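Local coordinates for putative phosphatase/phosphodiesterase MPN_349 (Mycoplasma pneumoniae M129, PDB 1T71), which is a putative metal-dependent phosphatase or phosphodiesterase that binds two iron ions and may hydrolyse 2',3'-cyclic nucleotides, at residues I5-R19 / Y33-H47. Residues are numbered along the deposited sequence; the frame is centred on the assembly and turned at random.
Sequences IKFIFLGDVYGKAGR and YQADLVIVNAENTTH. With FE (Fe (III) ion), chain B; FE (Fe (III) ion), chain C.
The beta-alpha-beta unit that opens this calcineurin-like metallophosphoesterase fold pairs parallel strands 6-10 and 37-41, joined through helices, and carries three of the di-iron ligands past their C-terminal ends. At the opposite end Asp-36 grips Lys-6 twice, its backbone N donating to Lys-6 O (2.7 Å) and its OD2 taking the Lys-6 N-H through the anti lone pair, almost straight at 176°. Between the strands Ile-8 and Leu-10 supply the rungs, Ile-8 O receiving Ile-39 N at 2.9 Å. One face of the sheet has Phe-7 alongside Leu-37 and Phe-9 CD2 against Ile-39 CB (3.9 Å); the other sets Leu-10 beside Val-40. Where strand 37-41 ends, the Asp-12 carboxylate stacks on the Asn-41 amide, planes 8° apart; Asn-41 OD1 accepts from Glu-43 N in an Asx turn, and Asn-41 ND2 is hydrogen-bonded to Asp-156 OD1. Glu-43 OE2 accepts from the backbone N of His-72. The Asn-44 amide meets the first iron, modelled with ND2 2.1 Å away, although OD1 would be the expected ligand and the amide may be turned over. His-185 completes that site; Asn-71, His-158 and His-183 hold the second iron. Asp-12 OD2 binds the first, and Glu-43 OE1 bridges both at 2.2 Å.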
loop_
_atom_site.group_PDB
_atom_site.type_symbol
_atom_site.label_atom_id
_atom_site.label_comp_id
_atom_site.label_asym_id
_atom_site.label_seq_id
_atom_site.Cartn_x
_atom_site.Cartn_y
_atom_site.Cartn_z
ATOM N N ILE A 5 -11.887 -13.342 10.342
ATOM C CA ILE A 5 -10.784 -13.446 9.408
ATOM C C ILE A 5 -9.751 -12.424 9.872
ATOM O O ILE A 5 -10.063 -11.249 10.070
ATOM C CB ILE A 5 -11.242 -13.139 7.976
ATOM C CG1 ILE A 5 -12.378 -14.089 7.591
ATOM C CG2 ILE A 5 -10.084 -13.308 7.012
ATOM C CD1 ILE A 5 -13.022 -13.791 6.248
ATOM N N LYS A 6 -8.527 -12.894 10.078
ATOM C CA LYS A 6 -7.445 -12.046 10.536
ATOM C C LYS A 6 -6.545 -11.666 9.372
ATOM O O LYS A 6 -6.022 -12.537 8.671
ATOM C CB LYS A 6 -6.663 -12.778 11.625
ATOM C CG LYS A 6 -7.490 -12.979 12.875
ATOM C CD LYS A 6 -6.888 -13.967 13.850
ATOM C CE LYS A 6 -7.845 -14.189 15.011
ATOM N NZ LYS A 6 -7.525 -15.417 15.787
ATOM N N PHE A 7 -6.385 -10.361 9.157
ATOM C CA PHE A 7 -5.561 -9.859 8.058
ATOM C C PHE A 7 -4.346 -9.072 8.511
ATOM O O PHE A 7 -4.277 -8.594 9.642
ATOM C CB PHE A 7 -6.345 -8.907 7.149
ATOM C CG PHE A 7 -7.621 -9.462 6.598
ATOM C CD1 PHE A 7 -8.757 -9.551 7.395
ATOM C CD2 PHE A 7 -7.712 -9.809 5.254
ATOM C CE1 PHE A 7 -9.974 -9.967 6.859
ATOM C CE2 PHE A 7 -8.919 -10.226 4.706
ATOM C CZ PHE A 7 -10.058 -10.306 5.511
ATOM N N ILE A 8 -3.405 -8.919 7.584
ATOM C CA ILE A 8 -2.198 -8.127 7.792
ATOM C C ILE A 8 -2.011 -7.342 6.498
ATOM O O ILE A 8 -1.904 -7.934 5.423
ATOM C CB ILE A 8 -0.941 -8.999 8.020
ATOM C CG1 ILE A 8 -0.902 -9.502 9.463
ATOM C CG2 ILE A 8 0.321 -8.179 7.715
ATOM C CD1 ILE A 8 0.313 -10.378 9.774
ATOM N N PHE A 9 -2.001 -6.015 6.598
ATOM C CA PHE A 9 -1.816 -5.161 5.427
ATOM C C PHE A 9 -0.524 -4.358 5.593
ATOM O O PHE A 9 -0.371 -3.616 6.563
ATOM C CB PHE A 9 -3.011 -4.211 5.263
ATOM C CG PHE A 9 -2.940 -3.363 4.024
ATOM C CD1 PHE A 9 -2.041 -2.307 3.936
ATOM C CD2 PHE A 9 -3.730 -3.663 2.918
ATOM C CE1 PHE A 9 -1.923 -1.560 2.757
ATOM C CE2 PHE A 9 -3.621 -2.927 1.740
ATOM C CZ PHE A 9 -2.714 -1.875 1.657
ATOM N N LEU A 10 0.402 -4.510 4.649
ATOM C CA LEU A 10 1.682 -3.803 4.708
ATOM C C LEU A 10 1.743 -2.681 3.674
ATOM O O LEU A 10 1.265 -2.839 2.546
ATOM C CB LEU A 10 2.842 -4.780 4.474
ATOM C CG LEU A 10 2.908 -6.018 5.380
ATOM C CD1 LEU A 10 4.254 -6.711 5.199
ATOM C CD2 LEU A 10 2.728 -5.621 6.829
ATOM N N GLY A 11 2.343 -1.560 4.066
ATOM C CA GLY A 11 2.451 -0.409 3.181
ATOM C C GLY A 11 3.503 -0.537 2.091
ATOM O O GLY A 11 4.283 -1.487 2.071
ATOM N N ASP A 12 3.516 0.444 1.191
ATOM C CA ASP A 12 4.425 0.501 0.049
ATOM C C ASP A 12 5.758 -0.206 0.215
ATOM O O ASP A 12 6.603 0.226 1.001
ATOM C CB ASP A 12 4.702 1.964 -0.333
ATOM C CG ASP A 12 3.443 2.721 -0.709
ATOM O OD1 ASP A 12 2.440 2.620 0.041
ATOM O OD2 ASP A 12 3.461 3.423 -1.744
ATOM N N VAL A 13 5.945 -1.285 -0.547
ATOM C CA VAL A 13 7.196 -2.044 -0.530
ATOM C C VAL A 13 8.178 -1.227 -1.363
ATOM O O VAL A 13 7.904 -0.919 -2.519
ATOM C CB VAL A 13 7.028 -3.434 -1.175
ATOM C CG1 VAL A 13 8.369 -4.137 -1.240
ATOM C CG2 VAL A 13 6.050 -4.261 -0.370
ATOM N N TYR A 14 9.326 -0.890 -0.791
ATOM C CA TYR A 14 10.287 -0.050 -1.498
ATOM C C TYR A 14 11.707 -0.622 -1.586
ATOM O O TYR A 14 12.436 -0.683 -0.590
ATOM C CB TYR A 14 10.306 1.325 -0.808
ATOM C CG TYR A 14 11.014 2.438 -1.553
ATOM C CD1 TYR A 14 12.388 2.379 -1.818
ATOM C CD2 TYR A 14 10.312 3.570 -1.967
ATOM C CE1 TYR A 14 13.043 3.430 -2.478
ATOM C CE2 TYR A 14 10.953 4.621 -2.628
ATOM C CZ TYR A 14 12.314 4.544 -2.878
ATOM O OH TYR A 14 12.933 5.583 -3.525
ATOM N N GLY A 15 12.087 -1.039 -2.793
ATOM C CA GLY A 15 13.422 -1.560 -3.031
ATOM C C GLY A 15 13.845 -2.831 -2.318
ATOM O O GLY A 15 13.029 -3.561 -1.753
ATOM N N LYS A 16 15.149 -3.089 -2.350
ATOM C CA LYS A 16 15.719 -4.276 -1.725
ATOM C C LYS A 16 15.499 -4.250 -0.218
ATOM O O LYS A 16 15.215 -5.278 0.395
ATOM C CB LYS A 16 17.221 -4.357 -2.024
ATOM C CG LYS A 16 17.882 -5.633 -1.522
ATOM C CD LYS A 16 19.381 -5.660 -1.816
ATOM C CE LYS A 16 19.688 -5.444 -3.302
ATOM N NZ LYS A 16 19.080 -6.470 -4.209
ATOM N N ALA A 17 15.625 -3.071 0.380
ATOM C CA ALA A 17 15.444 -2.956 1.820
ATOM C C ALA A 17 14.036 -3.381 2.232
ATOM O O ALA A 17 13.857 -4.077 3.228
ATOM C CB ALA A 17 15.713 -1.534 2.271
ATOM N N GLY A 18 13.038 -2.960 1.467
ATOM C CA GLY A 18 11.678 -3.326 1.807
ATOM C C GLY A 18 11.477 -4.815 1.611
ATOM O O GLY A 18 10.886 -5.494 2.450
ATOM N N ARG A 19 11.978 -5.321 0.492
ATOM C CA ARG A 19 11.855 -6.736 0.168
ATOM C C ARG A 19 12.454 -7.601 1.268
ATOM O O ARG A 19 11.829 -8.557 1.722
ATOM C CB ARG A 19 12.547 -7.032 -1.170
ATOM C CG ARG A 19 11.588 -7.479 -2.263
ATOM C CD ARG A 19 12.304 -7.715 -3.590
ATOM N NE ARG A 19 12.570 -6.453 -4.266
ATOM C CZ ARG A 19 13.779 -5.973 -4.528
ATOM N NH1 ARG A 19 14.860 -6.651 -4.176
ATOM N NH2 ARG A 19 13.899 -4.805 -5.141
ATOM N N TYR A 33 0.071 -12.946 14.902
ATOM C CA TYR A 33 -1.325 -12.521 14.812
ATOM C C TYR A 33 -2.264 -13.617 14.330
ATOM O O TYR A 33 -3.475 -13.402 14.244
ATOM C CB TYR A 33 -1.461 -11.315 13.872
ATOM C CG TYR A 33 -0.834 -10.043 14.386
ATOM C CD1 TYR A 33 0.379 -9.577 13.874
ATOM C CD2 TYR A 33 -1.454 -9.302 15.388
ATOM C CE1 TYR A 33 0.954 -8.400 14.350
ATOM C CE2 TYR A 33 -0.887 -8.129 15.871
ATOM C CZ TYR A 33 0.311 -7.686 15.351
ATOM O OH TYR A 33 0.868 -6.536 15.846
ATOM N N GLN A 34 -1.712 -14.790 14.028
ATOM C CA GLN A 34 -2.515 -15.893 13.522
ATOM C C GLN A 34 -3.236 -15.384 12.290
ATOM O O GLN A 34 -4.402 -15.694 12.069
ATOM C CB GLN A 34 -3.542 -16.354 14.558
ATOM C CG GLN A 34 -2.992 -17.286 15.625
ATOM C CD GLN A 34 -2.308 -18.514 15.035
ATOM O OE1 GLN A 34 -1.141 -18.464 14.634
ATOM N NE2 GLN A 34 -3.039 -19.623 14.967
ATOM N N ALA A 35 -2.532 -14.590 11.492
ATOM C CA ALA A 35 -3.111 -14.021 10.286
ATOM C C ALA A 35 -3.512 -15.106 9.310
ATOM O O ALA A 35 -2.858 -16.142 9.215
ATOM C CB ALA A 35 -2.119 -13.073 9.625
ATOM N N ASP A 36 -4.597 -14.858 8.588
ATOM C CA ASP A 36 -5.098 -15.791 7.592
ATOM C C ASP A 36 -4.659 -15.325 6.213
ATOM O O ASP A 36 -4.412 -16.137 5.321
ATOM C CB ASP A 36 -6.628 -15.836 7.626
ATOM C CG ASP A 36 -7.169 -16.412 8.919
ATOM O OD1 ASP A 36 -6.875 -17.594 9.216
ATOM O OD2 ASP A 36 -7.886 -15.685 9.638
ATOM N N LEU A 37 -4.554 -14.009 6.048
ATOM C CA LEU A 37 -4.192 -13.423 4.766
ATOM C C LEU A 37 -3.244 -12.235 4.893
ATOM O O LEU A 37 -3.303 -11.479 5.865
ATOM C CB LEU A 37 -5.466 -12.981 4.048
ATOM C CG LEU A 37 -6.452 -14.092 3.688
ATOM C CD1 LEU A 37 -7.803 -13.495 3.338
ATOM C CD2 LEU A 37 -5.895 -14.909 2.532
ATOM N N VAL A 38 -2.377 -12.075 3.896
ATOM C CA VAL A 38 -1.410 -10.985 3.868
ATOM C C VAL A 38 -1.572 -10.198 2.567
ATOM O O VAL A 38 -1.516 -10.760 1.473
ATOM C CB VAL A 38 0.048 -11.516 3.955
ATOM C CG1 VAL A 38 1.043 -10.357 3.830
ATOM C CG2 VAL A 38 0.255 -12.252 5.265
ATOM N N ILE A 39 -1.785 -8.893 2.700
ATOM C CA ILE A 39 -1.963 -8.012 1.555
ATOM C C ILE A 39 -0.901 -6.919 1.641
ATOM O O ILE A 39 -0.598 -6.427 2.734
ATOM C CB ILE A 39 -3.357 -7.346 1.589
ATOM C CG1 ILE A 39 -4.434 -8.409 1.824
ATOM C CG2 ILE A 39 -3.620 -6.596 0.282
ATOM C CD1 ILE A 39 -5.820 -7.843 2.037
ATOM N N VAL A 40 -0.319 -6.549 0.507
ATOM C CA VAL A 40 0.688 -5.496 0.521
ATOM C C VAL A 40 0.610 -4.627 -0.717
ATOM O O VAL A 40 0.192 -5.074 -1.780
ATOM C CB VAL A 40 2.131 -6.061 0.621
ATOM C CG1 VAL A 40 2.179 -7.182 1.656
ATOM C CG2 VAL A 40 2.615 -6.554 -0.742
ATOM N N ASN A 41 0.981 -3.363 -0.558
ATOM C CA ASN A 41 1.024 -2.437 -1.680
ATOM C C ASN A 41 2.489 -2.575 -2.097
ATOM O O ASN A 41 3.386 -2.369 -1.279
ATOM C CB ASN A 41 0.727 -1.009 -1.218
ATOM C CG ASN A 41 0.786 -0.010 -2.353
ATOM O OD1 ASN A 41 1.794 0.087 -3.050
ATOM N ND2 ASN A 41 -0.299 0.739 -2.547
ATOM N N ALA A 42 2.731 -2.937 -3.354
ATOM C CA ALA A 42 4.094 -3.146 -3.845
ATOM C C ALA A 42 4.515 -2.188 -4.950
ATOM O O ALA A 42 5.421 -2.486 -5.730
ATOM C CB ALA A 42 4.236 -4.591 -4.338
ATOM N N GLU A 43 3.887 -1.019 -4.992
ATOM C CA GLU A 43 4.171 -0.043 -6.038
ATOM C C GLU A 43 5.603 0.478 -6.179
ATOM O O GLU A 43 5.935 1.056 -7.213
ATOM C CB GLU A 43 3.226 1.154 -5.909
ATOM C CG GLU A 43 3.685 2.199 -4.919
ATOM C CD GLU A 43 3.480 3.602 -5.443
ATOM O OE1 GLU A 43 3.960 4.542 -4.788
ATOM O OE2 GLU A 43 2.844 3.764 -6.512
ATOM N N ASN A 44 6.441 0.302 -5.157
ATOM C CA ASN A 44 7.833 0.775 -5.210
ATOM C C ASN A 44 8.845 -0.371 -5.122
ATOM O O ASN A 44 10.036 -0.140 -4.926
ATOM C CB ASN A 44 8.106 1.740 -4.051
ATOM C CG ASN A 44 7.331 3.043 -4.172
ATOM O OD1 ASN A 44 7.658 3.898 -4.994
ATOM N ND2 ASN A 44 6.301 3.195 -3.357
ATOM N N THR A 45 8.373 -1.603 -5.270
ATOM C CA THR A 45 9.236 -2.765 -5.143
ATOM C C THR A 45 10.542 -2.798 -5.938
ATOM O O THR A 45 11.617 -2.929 -5.350
ATOM C CB THR A 45 8.451 -4.057 -5.441
ATOM O OG1 THR A 45 7.334 -4.157 -4.548
ATOM C CG2 THR A 45 9.351 -5.275 -5.251
ATOM N N THR A 46 10.458 -2.682 -7.260
ATOM C CA THR A 46 11.636 -2.754 -8.122
ATOM C C THR A 46 12.339 -1.413 -8.370
ATOM O O THR A 46 11.833 -0.550 -9.091
ATOM C CB THR A 46 11.238 -3.388 -9.461
ATOM O OG1 THR A 46 10.597 -4.647 -9.202
ATOM C CG2 THR A 46 12.461 -3.606 -10.354
ATOM N N HIS A 47 13.521 -1.260 -7.776
ATOM C CA HIS A 47 14.302 -0.028 -7.888
ATOM C C HIS A 47 13.489 1.213 -7.509
ATOM O O HIS A 47 13.662 2.293 -8.081
ATOM C CB HIS A 47 14.879 0.119 -9.301
ATOM C CG HIS A 47 15.882 -0.937 -9.647
ATOM N ND1 HIS A 47 15.583 -2.018 -10.449
ATOM C CD2 HIS A 47 17.162 -1.111 -9.247
ATOM C CE1 HIS A 47 16.635 -2.812 -10.528
ATOM N NE2 HIS A 47 17.607 -2.285 -9.806
HETATM FE FE FE B . 4.898 4.694 -2.831
HETATM FE FE FE C . 2.906 6.484 -4.527
HETATM O O HOH W 1 15.328 -3.309 -6.550
#